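Local coordinates for regulatory protein E2 (Bovine papillomavirus type 1, PDB 2JEX) that probably regulates viral transcription and helps start viral DNA replication by recruiting the E1 protein, this chain being its N-terminal transactivation domain, at residues K107-K112 with S135-R140. The protein carries 1 engineered substitution. Sequence-based numbering, arbitrary orientation.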
ATOM      1  N   LYS A 107       5.644   4.082   3.331  1.00 73.63           N
ATOM      2  CA  LYS A 107       4.624   3.356   4.093  1.00 73.47           C
ATOM      3  C   LYS A 107       3.473   4.227   4.601  1.00 72.72           C
ATOM      4  O   LYS A 107       3.663   5.403   4.920  1.00 72.67           O
ATOM      5  CB  LYS A 107       5.263   2.630   5.285  1.00 73.59           C
ATOM      6  CG  LYS A 107       6.210   1.508   4.909  1.00 75.60           C
ATOM      7  CD  LYS A 107       6.643   0.709   6.147  1.00 75.29           C
ATOM      8  CE  LYS A 107       7.766  -0.267   5.780  1.00 79.43           C
ATOM      9  NZ  LYS A 107       8.398  -0.856   6.997  1.00 79.85           N
ATOM     10  N   ARG A 108       2.290   3.614   4.700  1.00 71.39           N
ATOM     11  CA  ARG A 108       1.071   4.263   5.198  1.00 70.15           C
ATOM     12  C   ARG A 108       0.566   5.423   4.328  1.00 68.99           C
ATOM     13  O   ARG A 108       0.235   6.493   4.838  1.00 68.98           O
ATOM     14  CB  ARG A 108       1.214   4.697   6.668  1.00 70.24           C
ATOM     15  CG  ARG A 108       1.387   3.551   7.646  1.00 71.01           C
ATOM     16  CD  ARG A 108       0.842   3.899   9.022  1.00 76.01           C
ATOM     17  NE  ARG A 108       0.260   2.747   9.720  1.00 82.00           N
ATOM     18  CZ  ARG A 108       0.752   1.505   9.720  1.00 84.33           C
ATOM     19  NH1 ARG A 108       1.877   1.210   9.072  1.00 87.12           N
ATOM     20  NH2 ARG A 108       0.122   0.551  10.391  1.00 82.46           N
ATOM     21  N   CYS A 109       0.503   5.193   3.019  1.00 67.70           N
ATOM     22  CA  CYS A 109      -0.149   6.112   2.086  1.00 66.88           C
ATOM     23  C   CYS A 109      -0.682   5.359   0.870  1.00 66.70           C
ATOM     24  O   CYS A 109      -0.115   4.342   0.454  1.00 66.03           O
ATOM     25  CB  CYS A 109       0.781   7.272   1.665  1.00 67.16           C
ATOM     26  SG  CYS A 109       2.167   6.874   0.544  1.00 66.10           S
ATOM     27  N   PHE A 110      -1.778   5.857   0.305  1.00 66.12           N
ATOM     28  CA  PHE A 110      -2.356   5.247  -0.881  1.00 65.92           C
ATOM     29  C   PHE A 110      -1.635   5.749  -2.130  1.00 66.08           C
ATOM     30  O   PHE A 110      -1.099   6.864  -2.148  1.00 66.24           O
ATOM     31  CB  PHE A 110      -3.873   5.469  -0.929  1.00 65.60           C
ATOM     32  CG  PHE A 110      -4.593   4.954   0.296  1.00 64.94           C
ATOM     33  CD1 PHE A 110      -5.033   5.834   1.285  1.00 62.52           C
ATOM     34  CD2 PHE A 110      -4.803   3.586   0.479  1.00 62.44           C
ATOM     35  CE1 PHE A 110      -5.679   5.365   2.425  1.00 64.75           C
ATOM     36  CE2 PHE A 110      -5.457   3.104   1.622  1.00 65.27           C
ATOM     37  CZ  PHE A 110      -5.894   3.990   2.599  1.00 62.98           C
ATOM     38  N   LYS A 111      -1.583   4.904  -3.158  1.00 65.98           N
ATOM     39  CA  LYS A 111      -0.701   5.151  -4.299  1.00 65.60           C
ATOM     40  C   LYS A 111      -1.318   4.734  -5.624  1.00 65.46           C
ATOM     41  O   LYS A 111      -1.840   3.629  -5.748  1.00 65.67           O
ATOM     42  CB  LYS A 111       0.640   4.423  -4.123  1.00 65.28           C
ATOM     43  CG  LYS A 111       1.223   4.442  -2.722  1.00 64.69           C
ATOM     44  CD  LYS A 111       2.648   3.932  -2.733  1.00 63.46           C
ATOM     45  CE  LYS A 111       3.056   3.270  -1.442  1.00 65.18           C
ATOM     46  NZ  LYS A 111       2.465   3.847  -0.199  1.00 73.44           N
ATOM     47  N   LYS A 112      -1.248   5.624  -6.614  1.00 65.44           N
ATOM     48  CA  LYS A 112      -1.645   5.295  -7.988  1.00 65.36           C
ATOM     49  C   LYS A 112      -0.557   5.707  -8.989  1.00 65.56           C
ATOM     50  O   LYS A 112       0.244   6.605  -8.712  1.00 65.39           O
ATOM     51  CB  LYS A 112      -2.986   5.943  -8.345  1.00 65.56           C
ATOM     52  CG  LYS A 112      -4.163   5.505  -7.454  1.00 66.15           C
ATOM     53  CD  LYS A 112      -5.512   5.882  -8.043  1.00 65.25           C
ATOM     54  CE  LYS A 112      -5.806   7.354  -7.836  1.00 66.35           C
ATOM     55  NZ  LYS A 112      -7.259   7.676  -7.963  1.00 66.88           N
ATOM     56  N   SER A 135       3.540   7.489  -9.157  1.00 75.01           N
ATOM     57  CA  SER A 135       3.556   8.905  -9.519  1.00 75.05           C
ATOM     58  C   SER A 135       2.632   9.735  -8.632  1.00 75.05           C
ATOM     59  O   SER A 135       2.812  10.953  -8.512  1.00 74.61           O
ATOM     60  CB  SER A 135       3.179   9.094 -10.993  1.00 75.32           C
ATOM     61  OG  SER A 135       1.843   8.681 -11.247  1.00 77.29           O
ATOM     62  N   ASN A 136       1.654   9.070  -8.016  1.00 74.94           N
ATOM     63  CA  ASN A 136       0.644   9.748  -7.208  1.00 75.05           C
ATOM     64  C   ASN A 136       0.516   9.125  -5.827  1.00 74.59           C
ATOM     65  O   ASN A 136       0.176   7.950  -5.691  1.00 74.51           O
ATOM     66  CB  ASN A 136      -0.709   9.791  -7.941  1.00 74.91           C
ATOM     67  CG  ASN A 136      -0.620  10.487  -9.308  1.00 76.38           C
ATOM     68  OD1 ASN A 136       0.032  11.524  -9.452  1.00 75.53           O
ATOM     69  ND2 ASN A 136      -1.272   9.912 -10.312  1.00 77.84           N
ATOM     70  N   LEU A 137       0.818   9.928  -4.809  1.00 74.37           N
ATOM     71  CA  LEU A 137       0.806   9.479  -3.424  1.00 74.55           C
ATOM     72  C   LEU A 137      -0.138  10.345  -2.614  1.00 74.52           C
ATOM     73  O   LEU A 137      -0.084  11.575  -2.686  1.00 74.12           O
ATOM     74  CB  LEU A 137       2.209   9.546  -2.808  1.00 74.72           C
ATOM     75  CG  LEU A 137       3.408   8.843  -3.459  1.00 75.24           C
ATOM     76  CD1 LEU A 137       4.683   9.109  -2.661  1.00 73.25           C
ATOM     77  CD2 LEU A 137       3.166   7.353  -3.582  1.00 75.25           C
ATOM     78  N   TYR A 138      -0.998   9.691  -1.839  1.00 74.34           N
ATOM     79  CA  TYR A 138      -1.988  10.381  -1.019  1.00 74.60           C
ATOM     80  C   TYR A 138      -1.708  10.113   0.461  1.00 75.61           C
ATOM     81  O   TYR A 138      -1.940   9.006   0.959  1.00 74.95           O
ATOM     82  CB  TYR A 138      -3.401   9.937  -1.407  1.00 74.03           C
ATOM     83  CG  TYR A 138      -3.696  10.062  -2.885  1.00 72.05           C
ATOM     84  CD1 TYR A 138      -3.282   9.073  -3.783  1.00 71.45           C
ATOM     85  CD2 TYR A 138      -4.387  11.166  -3.389  1.00 69.63           C
ATOM     86  CE1 TYR A 138      -3.540   9.180  -5.145  1.00 72.17           C
ATOM     87  CE2 TYR A 138      -4.657  11.282  -4.757  1.00 69.96           C
ATOM     88  CZ  TYR A 138      -4.228  10.285  -5.625  1.00 71.50           C
ATOM     89  OH  TYR A 138      -4.484  10.378  -6.966  1.00 68.33           O
ATOM     90  N   MET A 139      -1.201  11.134   1.149  1.00 76.94           N
ATOM     91  CA  MET A 139      -0.737  10.992   2.527  1.00 78.97           C
ATOM     92  C   MET A 139      -1.395  11.963   3.498  1.00 79.71           C
ATOM     93  O   MET A 139      -1.630  13.127   3.174  1.00 79.90           O
ATOM     94  CB  MET A 139       0.795  11.100   2.609  1.00 78.58           C
ATOM     95  CG  MET A 139       1.434  12.039   1.594  1.00 79.68           C
ATOM     96  SD  MET A 139       3.217  11.779   1.392  1.00 81.05           S
ATOM     97  CE  MET A 139       3.822  12.469   2.939  1.00 84.17           C
ATOM     98  N   ARG A 140      -1.694  11.461   4.693  1.00 81.24           N
ATOM     99  CA  ARG A 140      -2.270  12.278   5.745  1.00 83.10           C
ATOM    100  C   ARG A 140      -1.189  13.111   6.420  1.00 83.49           C
ATOM    101  O   ARG A 140      -0.190  12.579   6.908  1.00 83.67           O
ATOM    102  CB  ARG A 140      -3.016  11.420   6.777  1.00 82.90           C
ATOM    103  CG  ARG A 140      -3.893  12.241   7.733  1.00 84.66           C
ATOM    104  CD  ARG A 140      -4.857  11.378   8.542  1.00 85.10           C
ATOM    105  NE  ARG A 140      -4.180  10.602   9.586  1.00 94.06           N
ATOM    106  CZ  ARG A 140      -4.777   9.705  10.367  1.00 96.90           C
ATOM    107  NH1 ARG A 140      -6.075   9.451  10.232  1.00 99.68           N
ATOM    108  NH2 ARG A 140      -4.072   9.055  11.287  1.00 99.07           N
TER
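Phe110 and Tyr138 form a hydrogen-bonded pair at the open end of the antiparallel hairpin made by strands 110-120 and 128-140 of the E2 transactivation domain. Tyr138 N donates to Phe110 O at 2.8 Å, nearly straight at 167°. The return bond, Phe110 N to Tyr138 O, is longer at 3.2 Å and more bent. Lys112 and Asn136 make the next such pair, with Lys112 N 2.9 Å from Asn136 O. Between these two pairs, Lys111 and Leu137 form a non-hydrogen-bonded pair. Leu137 CD2 packs 3.6 Å from Lys111 CD, against the aliphatic part of the lysine. A bend at chi4 (-34°) places Lys111 NZ 2.7 Å from Cys109 O, above the carbonyl plane; Pro106 O is a second acceptor. On the other face, Lys112 CE lies 3.4 Å from Tyr138 OH. Phe110 O sits in plane at the edge of the Tyr138 ring. The Phe110 side chain starts on the same face as Tyr138, but its ring packs on Met75, Leu79 and Leu82 of helix 62-83. Lys112 NZ bonds Pro91 O and forms a salt bridge with Glu90. The backbone bonds thus fix the register, while the two lysines use their chains for packing and their ammonium groups to tie the hairpin to the preceding loops.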